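Local coordinates for protein coenzyme A transferase (Yersinia pestis, PDB 3QLI) that binds coenzyme A and probably transfers it from an acyl-CoA to a carboxylic acid such as acetate, at residues P96-V101 / V120-S126; T147-D152 / V180-R186; R174-V178 / S197-A201; V271-R275 / E301-L306; N329-I335 / S373-I379. All coordinates share one frame; numbering follows the deposited sequence.

Interaction 1: P96-V101 / V120-S126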
# COMPACT_ATOMS: atom_id res chain seq x y z
N PRO A 96 20.97 -1.47 -18.11
CA PRO A 96 19.59 -1.08 -17.83
C PRO A 96 19.24 -1.36 -16.38
O PRO A 96 19.22 -2.51 -15.95
CB PRO A 96 18.77 -2.00 -18.75
CG PRO A 96 19.75 -2.44 -19.81
CD PRO A 96 21.05 -2.57 -19.08
N TYR A 97 18.99 -0.28 -15.63
CA TYR A 97 18.48 -0.38 -14.27
C TYR A 97 17.03 0.04 -14.39
O TYR A 97 16.64 1.13 -13.98
CB TYR A 97 19.30 0.50 -13.31
CG TYR A 97 20.52 -0.26 -12.81
CD1 TYR A 97 20.63 -0.62 -11.47
CD2 TYR A 97 21.52 -0.67 -13.69
CE1 TYR A 97 21.73 -1.35 -11.01
CE2 TYR A 97 22.62 -1.41 -13.24
CZ TYR A 97 22.72 -1.74 -11.90
OH TYR A 97 23.80 -2.46 -11.44
N SER A 98 16.25 -0.85 -14.99
CA SER A 98 14.88 -0.56 -15.38
C SER A 98 14.02 -0.54 -14.14
O SER A 98 14.12 -1.42 -13.29
CB SER A 98 14.39 -1.64 -16.34
OG SER A 98 15.41 -2.03 -17.23
N MET A 99 13.14 0.45 -14.06
CA MET A 99 12.25 0.56 -12.91
C MET A 99 10.82 0.14 -13.24
O MET A 99 9.99 -0.01 -12.34
CB MET A 99 12.36 1.96 -12.32
CG MET A 99 13.81 2.21 -11.86
SD MET A 99 14.19 3.85 -11.24
CE MET A 99 13.50 3.77 -9.58
N PHE A 100 10.55 -0.06 -14.53
CA PHE A 100 9.36 -0.76 -15.03
C PHE A 100 9.91 -1.82 -15.98
O PHE A 100 10.86 -1.54 -16.72
CB PHE A 100 8.49 0.13 -15.91
CG PHE A 100 7.54 1.04 -15.18
CD1 PHE A 100 7.28 0.87 -13.83
CD2 PHE A 100 6.89 2.06 -15.87
CE1 PHE A 100 6.40 1.73 -13.18
CE2 PHE A 100 6.01 2.91 -15.23
CZ PHE A 100 5.76 2.75 -13.87
N VAL A 101 9.33 -3.01 -15.99
CA VAL A 101 9.71 -4.01 -16.98
C VAL A 101 8.64 -4.07 -18.08
O VAL A 101 7.52 -4.54 -17.83
CB VAL A 101 9.95 -5.40 -16.33
CG1 VAL A 101 10.23 -6.48 -17.39
CG2 VAL A 101 11.10 -5.33 -15.33
N VAL A 120 20.72 -9.46 -17.79
CA VAL A 120 21.03 -8.32 -18.65
C VAL A 120 20.16 -7.10 -18.34
O VAL A 120 20.43 -6.00 -18.81
CB VAL A 120 20.92 -8.70 -20.14
CG1 VAL A 120 21.96 -9.75 -20.48
CG2 VAL A 120 19.52 -9.22 -20.45
N VAL A 121 19.11 -7.31 -17.55
CA VAL A 121 18.30 -6.22 -17.02
C VAL A 121 18.36 -6.28 -15.50
O VAL A 121 18.20 -7.34 -14.90
CB VAL A 121 16.84 -6.33 -17.48
CG1 VAL A 121 15.94 -5.36 -16.69
CG2 VAL A 121 16.72 -6.13 -19.00
N ASN A 122 18.63 -5.14 -14.88
CA ASN A 122 18.69 -5.09 -13.43
C ASN A 122 17.54 -4.30 -12.85
O ASN A 122 17.64 -3.10 -12.61
CB ASN A 122 20.02 -4.51 -12.96
CG ASN A 122 20.59 -5.27 -11.78
OD1 ASN A 122 19.90 -5.53 -10.79
ND2 ASN A 122 21.85 -5.67 -11.90
N TYR A 123 16.42 -4.98 -12.65
CA TYR A 123 15.23 -4.36 -12.08
C TYR A 123 15.53 -3.70 -10.74
O TYR A 123 16.14 -4.31 -9.86
CB TYR A 123 14.13 -5.40 -11.92
CG TYR A 123 12.87 -4.90 -11.25
CD1 TYR A 123 12.06 -3.94 -11.86
CD2 TYR A 123 12.47 -5.40 -10.03
CE1 TYR A 123 10.90 -3.48 -11.25
CE2 TYR A 123 11.30 -4.95 -9.40
CZ TYR A 123 10.53 -4.00 -10.02
OH TYR A 123 9.38 -3.56 -9.40
N VAL A 124 15.09 -2.45 -10.58
CA VAL A 124 15.21 -1.72 -9.33
C VAL A 124 13.82 -1.59 -8.73
O VAL A 124 12.99 -0.83 -9.24
CB VAL A 124 15.78 -0.30 -9.56
CG1 VAL A 124 15.92 0.47 -8.24
CG2 VAL A 124 17.12 -0.38 -10.30
N PRO A 125 13.53 -2.35 -7.66
CA PRO A 125 12.16 -2.29 -7.14
C PRO A 125 11.86 -0.92 -6.54
O PRO A 125 12.71 -0.34 -5.85
CB PRO A 125 12.15 -3.37 -6.04
CG PRO A 125 13.33 -4.29 -6.38
CD PRO A 125 14.36 -3.35 -6.96
N SER A 126 10.67 -0.39 -6.80
CA SER A 126 10.30 0.90 -6.25
C SER A 126 8.81 1.12 -6.38
O SER A 126 8.13 0.35 -7.07
CB SER A 126 11.03 2.03 -6.98
OG SER A 126 10.42 2.28 -8.25
O HOH W 1 10.51 0.08 -9.76

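Interaction 2: T147-D152 / V180-R186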
# COMPACT_ATOMS: atom_id res chain seq x y z
N THR A 147 13.55 15.37 -23.76
CA THR A 147 13.08 16.20 -24.88
C THR A 147 12.19 17.34 -24.35
O THR A 147 11.36 17.12 -23.45
CB THR A 147 12.28 15.33 -25.88
OG1 THR A 147 13.11 14.26 -26.35
CG2 THR A 147 11.73 16.16 -27.06
N VAL A 148 12.37 18.54 -24.88
CA VAL A 148 11.63 19.70 -24.39
C VAL A 148 11.08 20.49 -25.56
O VAL A 148 11.53 20.34 -26.68
CB VAL A 148 12.50 20.64 -23.54
CG1 VAL A 148 13.04 19.91 -22.30
CG2 VAL A 148 13.62 21.25 -24.38
N SER A 149 10.08 21.33 -25.29
CA SER A 149 9.57 22.22 -26.31
C SER A 149 10.59 23.33 -26.51
O SER A 149 11.51 23.49 -25.70
CB SER A 149 8.23 22.82 -25.86
OG SER A 149 8.41 23.55 -24.66
N PRO A 150 10.46 24.09 -27.60
CA PRO A 150 11.39 25.19 -27.87
C PRO A 150 11.38 26.23 -26.76
O PRO A 150 10.35 26.45 -26.11
CB PRO A 150 10.85 25.79 -29.18
CG PRO A 150 10.17 24.65 -29.85
CD PRO A 150 9.52 23.88 -28.72
N MET A 151 12.52 26.88 -26.54
CA MET A 151 12.64 27.93 -25.54
C MET A 151 11.68 29.07 -25.89
O MET A 151 11.60 29.46 -27.04
CB MET A 151 14.07 28.45 -25.49
CG MET A 151 14.30 29.42 -24.35
SD MET A 151 15.96 30.09 -24.26
CE MET A 151 15.91 31.25 -25.62
N ASP A 152 10.97 29.60 -24.90
CA ASP A 152 10.07 30.72 -25.14
C ASP A 152 10.80 32.05 -24.94
O ASP A 152 11.98 32.06 -24.62
CB ASP A 152 8.81 30.65 -24.27
CG ASP A 152 9.11 30.82 -22.78
OD1 ASP A 152 10.15 31.41 -22.43
OD2 ASP A 152 8.27 30.36 -21.95
N VAL A 180 15.67 19.87 -27.80
CA VAL A 180 14.59 20.72 -28.25
C VAL A 180 13.90 20.09 -29.46
O VAL A 180 14.56 19.63 -30.40
CB VAL A 180 15.12 22.14 -28.61
CG1 VAL A 180 14.08 22.94 -29.42
CG2 VAL A 180 15.55 22.89 -27.36
N ASN A 181 12.58 20.06 -29.42
CA ASN A 181 11.80 19.45 -30.49
C ASN A 181 10.51 20.24 -30.66
O ASN A 181 9.70 20.29 -29.74
CB ASN A 181 11.48 18.00 -30.13
CG ASN A 181 10.75 17.26 -31.22
OD1 ASN A 181 10.39 17.85 -32.24
ND2 ASN A 181 10.53 15.97 -31.02
N ARG A 182 10.31 20.85 -31.82
CA ARG A 182 9.13 21.68 -32.01
C ARG A 182 7.85 20.85 -31.98
O ARG A 182 6.75 21.38 -31.82
CB ARG A 182 9.21 22.51 -33.31
CG ARG A 182 9.24 21.67 -34.56
CD ARG A 182 9.12 22.52 -35.83
NE ARG A 182 8.70 21.69 -36.96
CZ ARG A 182 9.53 21.15 -37.85
NH1 ARG A 182 10.83 21.37 -37.77
NH2 ARG A 182 9.04 20.39 -38.83
N TYR A 183 8.00 19.53 -32.10
CA TYR A 183 6.84 18.64 -31.98
C TYR A 183 6.43 18.39 -30.52
O TYR A 183 5.36 17.84 -30.26
CB TYR A 183 7.07 17.31 -32.69
CG TYR A 183 7.11 17.42 -34.19
CD1 TYR A 183 5.96 17.24 -34.95
CD2 TYR A 183 8.29 17.73 -34.85
CE1 TYR A 183 5.99 17.35 -36.33
CE2 TYR A 183 8.33 17.84 -36.24
CZ TYR A 183 7.18 17.65 -36.97
OH TYR A 183 7.21 17.76 -38.34
N MET A 184 7.28 18.78 -29.58
CA MET A 184 6.94 18.62 -28.16
C MET A 184 6.05 19.78 -27.72
O MET A 184 6.45 20.93 -27.81
CB MET A 184 8.21 18.58 -27.29
CG MET A 184 7.91 18.36 -25.80
SD MET A 184 7.13 16.78 -25.42
CE MET A 184 8.55 15.68 -25.43
N PRO A 185 4.83 19.48 -27.25
CA PRO A 185 3.95 20.58 -26.85
C PRO A 185 4.47 21.37 -25.64
O PRO A 185 5.15 20.81 -24.77
CB PRO A 185 2.64 19.86 -26.48
CG PRO A 185 3.08 18.44 -26.14
CD PRO A 185 4.18 18.17 -27.13
N ARG A 186 4.16 22.66 -25.62
CA ARG A 186 4.46 23.52 -24.48
C ARG A 186 3.33 23.36 -23.47
O ARG A 186 2.25 23.94 -23.62
CB ARG A 186 4.57 24.98 -24.94
CG ARG A 186 4.98 25.94 -23.84
CD ARG A 186 5.13 27.36 -24.37
NE ARG A 186 6.40 27.59 -25.06
CZ ARG A 186 6.65 27.29 -26.33
NH1 ARG A 186 5.71 26.71 -27.08
NH2 ARG A 186 7.84 27.55 -26.86

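Interaction 3: R174-V178 / S197-A201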
# COMPACT_ATOMS: atom_id res chain seq x y z
N ARG A 174 23.08 16.36 -11.59
CA ARG A 174 24.22 17.25 -11.59
C ARG A 174 24.44 17.95 -12.94
O ARG A 174 25.01 19.05 -13.00
CB ARG A 174 25.47 16.51 -11.08
CG ARG A 174 25.32 16.19 -9.59
CD ARG A 174 26.49 15.43 -9.02
NE ARG A 174 26.29 13.98 -9.05
CZ ARG A 174 25.60 13.31 -8.13
NH1 ARG A 174 25.04 13.96 -7.12
NH2 ARG A 174 25.48 11.99 -8.22
N ARG A 175 23.95 17.32 -14.02
CA ARG A 175 23.86 17.95 -15.34
C ARG A 175 22.50 17.63 -15.99
O ARG A 175 21.99 16.51 -15.89
CB ARG A 175 25.00 17.49 -16.27
CG ARG A 175 26.40 17.88 -15.82
CD ARG A 175 26.63 19.39 -15.93
NE ARG A 175 28.05 19.73 -15.79
CZ ARG A 175 28.52 20.97 -15.68
NH1 ARG A 175 27.68 22.00 -15.70
NH2 ARG A 175 29.82 21.19 -15.57
N PHE A 176 21.93 18.62 -16.67
CA PHE A 176 20.66 18.46 -17.36
C PHE A 176 20.85 18.82 -18.83
O PHE A 176 21.24 19.95 -19.15
CB PHE A 176 19.60 19.36 -16.72
CG PHE A 176 18.25 19.29 -17.36
CD1 PHE A 176 17.74 18.09 -17.84
CD2 PHE A 176 17.46 20.44 -17.46
CE1 PHE A 176 16.47 18.02 -18.41
CE2 PHE A 176 16.20 20.38 -18.05
CZ PHE A 176 15.70 19.17 -18.52
N ILE A 177 20.60 17.86 -19.72
CA ILE A 177 20.80 18.05 -21.15
C ILE A 177 19.46 17.95 -21.84
O ILE A 177 18.75 16.95 -21.67
CB ILE A 177 21.70 16.94 -21.74
CG1 ILE A 177 22.98 16.81 -20.91
CG2 ILE A 177 21.98 17.19 -23.22
CD1 ILE A 177 23.91 15.68 -21.40
N VAL A 178 19.08 18.97 -22.62
CA VAL A 178 17.78 18.93 -23.29
C VAL A 178 17.89 18.73 -24.79
O VAL A 178 18.87 19.13 -25.43
CB VAL A 178 16.95 20.20 -23.02
CG1 VAL A 178 16.81 20.45 -21.52
CG2 VAL A 178 17.57 21.39 -23.71
N SER A 197 18.81 28.96 -17.63
CA SER A 197 19.88 29.05 -16.65
C SER A 197 20.06 27.75 -15.87
O SER A 197 21.07 27.56 -15.20
CB SER A 197 19.64 30.23 -15.68
OG SER A 197 18.49 30.02 -14.89
N GLU A 198 19.09 26.84 -15.98
CA GLU A 198 19.11 25.56 -15.29
C GLU A 198 19.47 24.40 -16.22
O GLU A 198 19.44 23.25 -15.82
CB GLU A 198 17.73 25.26 -14.69
CG GLU A 198 17.63 25.59 -13.23
CD GLU A 198 17.31 27.04 -12.98
OE1 GLU A 198 16.15 27.43 -13.22
OE2 GLU A 198 18.22 27.79 -12.53
N VAL A 199 19.77 24.73 -17.47
CA VAL A 199 20.05 23.74 -18.50
C VAL A 199 21.56 23.78 -18.80
O VAL A 199 22.15 24.85 -18.90
CB VAL A 199 19.23 24.06 -19.77
CG1 VAL A 199 19.65 23.19 -20.95
CG2 VAL A 199 17.72 23.92 -19.48
N ASP A 200 22.19 22.61 -18.90
CA ASP A 200 23.63 22.60 -19.07
C ASP A 200 24.03 22.53 -20.53
O ASP A 200 25.08 23.07 -20.92
CB ASP A 200 24.26 21.47 -18.27
CG ASP A 200 24.15 21.69 -16.79
OD1 ASP A 200 24.92 22.50 -16.24
OD2 ASP A 200 23.27 21.06 -16.17
N ALA A 201 23.21 21.88 -21.34
CA ALA A 201 23.50 21.78 -22.76
C ALA A 201 22.23 21.53 -23.55
O ALA A 201 21.27 20.94 -23.03
CB ALA A 201 24.52 20.67 -23.03

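Interaction 4: V271-R275 / E301-L306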
# COMPACT_ATOMS: atom_id res chain seq x y z
N VAL A 271 -8.62 13.06 -23.31
CA VAL A 271 -8.47 14.34 -23.98
C VAL A 271 -9.69 14.60 -24.85
O VAL A 271 -10.12 15.74 -25.03
CB VAL A 271 -7.18 14.38 -24.82
CG1 VAL A 271 -7.19 15.56 -25.78
CG2 VAL A 271 -5.97 14.45 -23.88
N ASP A 272 -10.28 13.53 -25.38
CA ASP A 272 -11.52 13.67 -26.17
C ASP A 272 -12.64 14.27 -25.31
O ASP A 272 -13.39 15.15 -25.76
CB ASP A 272 -11.94 12.33 -26.77
CG ASP A 272 -13.15 12.44 -27.66
OD1 ASP A 272 -13.02 13.00 -28.77
OD2 ASP A 272 -14.23 11.96 -27.27
N LEU A 273 -12.75 13.81 -24.06
CA LEU A 273 -13.76 14.33 -23.16
C LEU A 273 -13.51 15.80 -22.82
O LEU A 273 -14.46 16.57 -22.65
CB LEU A 273 -13.86 13.48 -21.89
CG LEU A 273 -14.24 12.01 -22.11
CD1 LEU A 273 -14.26 11.26 -20.78
CD2 LEU A 273 -15.60 11.90 -22.81
N ILE A 274 -12.24 16.19 -22.73
CA ILE A 274 -11.92 17.61 -22.55
C ILE A 274 -12.40 18.40 -23.76
O ILE A 274 -13.12 19.39 -23.63
CB ILE A 274 -10.41 17.83 -22.37
CG1 ILE A 274 -9.91 17.16 -21.08
CG2 ILE A 274 -10.10 19.33 -22.30
CD1 ILE A 274 -8.38 17.31 -20.89
N ARG A 275 -12.02 17.94 -24.95
CA ARG A 275 -12.41 18.59 -26.20
C ARG A 275 -13.94 18.72 -26.35
O ARG A 275 -14.44 19.74 -26.85
CB ARG A 275 -11.82 17.81 -27.38
CG ARG A 275 -12.06 18.40 -28.75
CD ARG A 275 -11.43 17.51 -29.84
NE ARG A 275 -9.99 17.33 -29.67
CZ ARG A 275 -9.40 16.15 -29.43
NH1 ARG A 275 -10.12 15.04 -29.33
NH2 ARG A 275 -8.08 16.08 -29.30
N GLU A 301 -2.33 13.77 -32.80
CA GLU A 301 -3.47 14.65 -32.61
C GLU A 301 -3.61 15.06 -31.14
O GLU A 301 -3.92 16.20 -30.84
CB GLU A 301 -4.76 13.99 -33.09
CG GLU A 301 -6.00 14.57 -32.45
CD GLU A 301 -7.27 14.28 -33.22
OE1 GLU A 301 -7.86 13.20 -33.02
OE2 GLU A 301 -7.67 15.14 -34.04
N MET A 302 -3.41 14.11 -30.24
CA MET A 302 -3.50 14.42 -28.82
C MET A 302 -2.33 15.29 -28.37
O MET A 302 -2.51 16.24 -27.61
CB MET A 302 -3.55 13.15 -27.96
CG MET A 302 -3.71 13.46 -26.48
SD MET A 302 -3.21 12.10 -25.41
CE MET A 302 -1.45 12.36 -25.38
N TYR A 303 -1.13 14.97 -28.83
CA TYR A 303 0.04 15.76 -28.45
C TYR A 303 -0.10 17.24 -28.87
O TYR A 303 0.23 18.15 -28.10
CB TYR A 303 1.33 15.17 -29.05
CG TYR A 303 1.69 13.77 -28.59
CD1 TYR A 303 1.63 13.42 -27.24
CD2 TYR A 303 2.11 12.80 -29.50
CE1 TYR A 303 1.98 12.14 -26.82
CE2 TYR A 303 2.45 11.51 -29.09
CZ TYR A 303 2.38 11.19 -27.75
OH TYR A 303 2.73 9.92 -27.33
N GLU A 304 -0.57 17.47 -30.10
CA GLU A 304 -0.75 18.83 -30.60
C GLU A 304 -1.75 19.60 -29.75
O GLU A 304 -1.58 20.79 -29.47
CB GLU A 304 -1.20 18.81 -32.07
CG GLU A 304 -0.13 18.31 -33.03
CD GLU A 304 -0.68 17.99 -34.42
OE1 GLU A 304 0.14 17.79 -35.35
OE2 GLU A 304 -1.92 17.94 -34.59
N TYR A 305 -2.80 18.90 -29.35
CA TYR A 305 -3.87 19.50 -28.55
C TYR A 305 -3.39 20.01 -27.18
O TYR A 305 -3.94 20.97 -26.65
CB TYR A 305 -5.03 18.51 -28.38
CG TYR A 305 -6.22 19.13 -27.67
CD1 TYR A 305 -7.08 20.01 -28.34
CD2 TYR A 305 -6.48 18.86 -26.33
CE1 TYR A 305 -8.16 20.59 -27.70
CE2 TYR A 305 -7.55 19.44 -25.68
CZ TYR A 305 -8.39 20.30 -26.37
OH TYR A 305 -9.47 20.87 -25.72
N LEU A 306 -2.36 19.39 -26.62
CA LEU A 306 -1.88 19.79 -25.29
C LEU A 306 -1.16 21.12 -25.33
O LEU A 306 -1.01 21.78 -24.31
CB LEU A 306 -0.92 18.75 -24.71
CG LEU A 306 -1.42 17.31 -24.75
CD1 LEU A 306 -0.35 16.39 -24.14
CD2 LEU A 306 -2.74 17.18 -24.01

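Interaction 5: N329-I335 / S373-I379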
# COMPACT_ATOMS: atom_id res chain seq x y z
N ASN A 329 -10.34 14.81 -3.82
CA ASN A 329 -11.41 15.04 -4.78
C ASN A 329 -12.53 14.04 -4.54
O ASN A 329 -12.27 12.87 -4.31
CB ASN A 329 -10.89 14.97 -6.22
CG ASN A 329 -9.96 16.13 -6.56
OD1 ASN A 329 -10.23 17.27 -6.20
ND2 ASN A 329 -8.86 15.83 -7.26
N ASP A 330 -13.78 14.53 -4.55
CA ASP A 330 -14.94 13.67 -4.34
C ASP A 330 -15.24 12.87 -5.60
O ASP A 330 -14.92 13.32 -6.71
CB ASP A 330 -16.17 14.51 -4.01
CG ASP A 330 -16.13 15.11 -2.61
OD1 ASP A 330 -15.12 14.93 -1.89
OD2 ASP A 330 -17.12 15.77 -2.24
N ASN A 331 -15.85 11.70 -5.42
CA ASN A 331 -16.35 10.92 -6.54
C ASN A 331 -15.25 10.53 -7.51
O ASN A 331 -15.47 10.47 -8.71
CB ASN A 331 -17.46 11.68 -7.27
CG ASN A 331 -18.65 12.00 -6.36
OD1 ASN A 331 -19.23 11.10 -5.74
ND2 ASN A 331 -19.00 13.27 -6.27
N VAL A 332 -14.06 10.25 -6.99
CA VAL A 332 -13.01 9.71 -7.83
C VAL A 332 -13.48 8.39 -8.42
O VAL A 332 -14.08 7.56 -7.73
CB VAL A 332 -11.71 9.47 -7.03
CG1 VAL A 332 -10.69 8.69 -7.87
CG2 VAL A 332 -11.13 10.81 -6.58
N VAL A 333 -13.23 8.20 -9.72
CA VAL A 333 -13.38 6.88 -10.31
C VAL A 333 -12.07 6.51 -10.95
O VAL A 333 -11.62 7.18 -11.88
CB VAL A 333 -14.51 6.80 -11.34
CG1 VAL A 333 -14.55 5.40 -11.93
CG2 VAL A 333 -15.86 7.16 -10.70
N SER A 334 -11.44 5.46 -10.42
CA SER A 334 -10.20 4.93 -10.96
C SER A 334 -10.51 3.70 -11.80
O SER A 334 -11.14 2.76 -11.32
CB SER A 334 -9.26 4.52 -9.82
OG SER A 334 -8.22 3.68 -10.31
N ILE A 335 -10.09 3.72 -13.06
CA ILE A 335 -10.34 2.60 -13.97
C ILE A 335 -9.02 2.05 -14.46
O ILE A 335 -8.31 2.68 -15.25
CB ILE A 335 -11.20 3.04 -15.17
CG1 ILE A 335 -12.56 3.57 -14.67
CG2 ILE A 335 -11.38 1.88 -16.16
CD1 ILE A 335 -13.25 4.53 -15.65
N SER A 373 -11.57 8.37 -1.44
CA SER A 373 -12.35 9.50 -1.90
C SER A 373 -13.80 9.38 -1.44
O SER A 373 -14.38 8.29 -1.49
CB SER A 373 -12.33 9.54 -3.43
OG SER A 373 -13.27 10.47 -3.93
N LYS A 374 -14.39 10.49 -1.02
CA LYS A 374 -15.82 10.49 -0.70
C LYS A 374 -16.67 10.21 -1.95
O LYS A 374 -16.69 10.99 -2.89
CB LYS A 374 -16.23 11.82 -0.07
CG LYS A 374 -17.66 11.82 0.44
CD LYS A 374 -18.06 13.19 0.97
CE LYS A 374 -19.55 13.44 0.72
NZ LYS A 374 -19.86 13.28 -0.74
N GLY A 375 -17.38 9.08 -1.94
CA GLY A 375 -18.15 8.64 -3.10
C GLY A 375 -17.27 7.97 -4.16
O GLY A 375 -17.73 7.69 -5.26
N GLY A 376 -16.01 7.71 -3.82
CA GLY A 376 -15.04 7.17 -4.78
C GLY A 376 -15.21 5.69 -5.06
O GLY A 376 -15.71 4.93 -4.21
N ARG A 377 -14.80 5.27 -6.26
CA ARG A 377 -14.79 3.86 -6.63
C ARG A 377 -13.52 3.51 -7.39
O ARG A 377 -13.14 4.21 -8.33
CB ARG A 377 -15.99 3.51 -7.53
CG ARG A 377 -17.35 3.69 -6.88
CD ARG A 377 -18.49 3.22 -7.80
NE ARG A 377 -19.78 3.35 -7.12
CZ ARG A 377 -20.86 3.93 -7.64
NH1 ARG A 377 -20.83 4.43 -8.88
NH2 ARG A 377 -21.97 4.01 -6.92
N SER A 378 -12.87 2.42 -6.98
CA SER A 378 -11.77 1.86 -7.77
C SER A 378 -12.28 0.64 -8.54
O SER A 378 -12.90 -0.26 -7.97
CB SER A 378 -10.62 1.42 -6.86
OG SER A 378 -9.82 0.45 -7.52
N ILE A 379 -12.04 0.63 -9.85
CA ILE A 379 -12.48 -0.45 -10.72
C ILE A 379 -11.25 -1.09 -11.36
O ILE A 379 -10.37 -0.40 -11.88
CB ILE A 379 -13.40 0.08 -11.85
CG1 ILE A 379 -14.69 0.65 -11.25
CG2 ILE A 379 -13.70 -1.04 -12.86
CD1 ILE A 379 -15.43 1.62 -12.16
O HOH W 2 -13.20 13.14 -1.00
O HOH W 3 -20.30 7.96 -5.96
O HOH W 4 -20.25 11.61 -3.10
O HOH W 5 -8.75 1.09 -10.01

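Interaction 1: P96-V101 / V120-S126
Asn122 lies flat over one face of the Tyr97 ring, its CB 3.9 Å from the ring centroid as a CH-pi contact and its amide plane only 18° from that of the ring, while Val124 CG2 touches the ring edge at CD1. The Tyr123 ring has Val101 CG2 and the carbonyls Ser98 O and Met99 O oblique to it, and its OH bonds to Ser360. This is the border of the parallel alpha/beta sheet, where edge strand 94-98 is flanked by the irregular chain 120-126 running in the same direction. Two backbone bonds in parallel register join them: Asn122 N to Pro96 O (2.9 Å) and Val124 N to Ser98 O (3.1 Å). Ser425 and Thr427 of the second subunit make weak hydrogen bonds to the Asn122 amide, placing the contact at the dimer interface. Val101 is close to Arg106, a coenzyme A-binding residue. A bridging water donates to Met99 O (2.6 Å) and Val124 O (2.7 Å) and accepts from Ser126 OG (2.7 Å).

Interaction 2: T147-D152 / V180-R186
One backbone hydrogen bond joins Asn181 and Val148, Asn181 N to Val148 O (2.9 Å). The same oxygen receives a CA-H contact from Val180. Within 180-186 the polar bonds fix the chain's reversal: Asn181 OD1 accepts from Tyr183 N (2.9 Å) in an Asx turn, superposed on a type I turn closed by Met184 N to Asn181 O, and the amide's ND2 is held by Val207 O.

Apolar packing accompanies the bridge and the turn. With CG anti to the backbone N (chi1 -178°) and the chain then bent twice, Met184 brings CE against Thr147 CG2 at 3.6 Å. Val148 CG2 and Val180 CG2 touch at 3.9 Å on one face of the sheet, and Pro150 CG rests on Arg182 CA.

The charged groups, Arg186 and Asp152, are partly exposed. The Arg186 guanidinium has Ser149 OG, itself hydrogen-bonded to Ser158 N, over one face, and its NH2 lies 2.8 Å from Pro150 O. Asp152 OD2 stays 4.6 Å from Arg186 NE, beyond a salt bridge, while its OD1 accepts from His154 and Tyr156. Such an arrangement is that of the loops that follow two adjacent parallel strands at the carboxyl edge of a Rossmann-like sheet.

Interaction 3: R174-V178 / S197-A201
The side chains of Arg175 and Asp200 cross at about a right angle, with guanidinium and carboxylate planes 81° apart. Asp200 OD1 sits at the edge of the guanidinium, in its plane, yet Arg175 NH1 reaches that oxygen from above the carboxylate (2.9 Å, salt bridge). A bend at chi2 (-69°) folds the arginine back over the acid. The other oxygen, OD2, accepts from Phe176 N (2.8 Å) on its anti side, so both carboxylate oxygens are engaged and the group's rotation is fixed. Asp200 N in turn donates to Phe176 O (2.8 Å), in the carbonyl plane.

Val199 packs one methyl on each of Phe176 and Val178: CG2 approaches Phe176 CD2 at 4.0 Å and CG1 meets Val178 CG2 at 3.9 Å, the two valines crossing at about a right angle. Val178 N donates to Ala201 O (3.0 Å), and Ile177 pairs with Ala201 in a parallel bridge. Here strand 201-204 begins, the outermost member of the parallel Rossmann-like sheet beside strand 175-180.

Interaction 4: V271-R275 / E301-L306
Helices 268-276 and 300-306 pack here side against side; the axes of 271-275 and 301-306 approach to 11.3 Å and cross at 52°, and Tyr305 of the second helix reaches across to the first. Its CG stands anti to the backbone N (chi1 -175°), which carries the ring across to Val271 and Arg275. Arg275 comes over one ring face, its CZ 4.8 Å from the centroid, a cation-pi contact; the guanidinium is nonetheless steeply inclined, at 71° to the ring, with NH2 nearest at 3.9 Å from Tyr305 CG. A salt bridge within the helix, Arg275 NH1 to Asp272 OD1 at 3.6 Å, met at the guanidinium edge, helps hold this pose, and Asp272 OD2 pairs with Arg276.

Val271 CG1 presses on Tyr305 CD2 at 3.4 Å, the two side chains sliding past each other in opposite directions. Its other methyl, CG2, meets Met302 CG at 3.6 Å and lies near Leu306 CD2. At the ring edge is Ile274 CG2, 3.8 Å from Tyr305 OH. Leu266 and Ile312, on short strands, back the apolar side. The result is an obliquely crossed helix pair with an apolar inner side and a cation-pi pair at its outer edge.

Interaction 5: N329-I335 / S373-I379
Ser373 OG ties 373-379 to the entry of strand 332-337, donating to Asn329 O (2.6 Å) in the carbonyl plane and accepting from Val332 N (3.2 Å) in a nearly straight bond of 169°. With OG anti to the backbone N (chi1 169°), the hydroxyl points into that loop. Asn331 N gives a further bond to Lys374 O (2.8 Å). Beyond the type II turn 373-376 the parallel ladder takes over: Arg377 N to Val332 O, Ser334 N to Arg377 O and Ile379 N to Ser334 O (2.7 Å).

Water links the polar side chains. One molecule lies between Ser334 OG and Ser378 OG, hydrogen-bonded to both and donating to Ile379 O; Ser334 OG also bonds Gln239. Another water donates to Asn331 OD1 (2.9 Å) and accepts weakly from Lys374 NZ, whose salt bridge to Asp330 OD2 is long at 4.0 Å.

Farther out, on the face shared by Val333 and Ile335, Ile379 CD1 packs on Val333 CG1 at 3.9 Å, with Ile228 of helix 220-230 against both isoleucines. The chemistry thus passes from hydrated charges at the strand entrance to a regular ladder with an apolar face, while the opposite face keeps two water-linked serines.

Overall arrangement
Interactions 1, 2 and 3 belong to one parallel sheet. Interactions 1 and 3 lie at its two outermost strands, whereas interaction 2 adjoins interaction 3 through neighbouring strands 143-148 and 175-180. Interaction 5 pairs two neighbouring strands of the other, mixed sheet. Interaction 4 is the helix-helix contact and touches interaction 2 where Pro185 packs on Tyr303 and Leu306. Interactions 1 and 5 are largely buried and use backbone bonds with bridging water, and interaction 1 alone meets the second subunit. The other three are partly buried: interaction 2 has a single cross-segment backbone bond with a turn and apolar packing, interaction 3 combines a salt bridge with strand pairing, and interaction 4 relies on cation-pi and apolar packing.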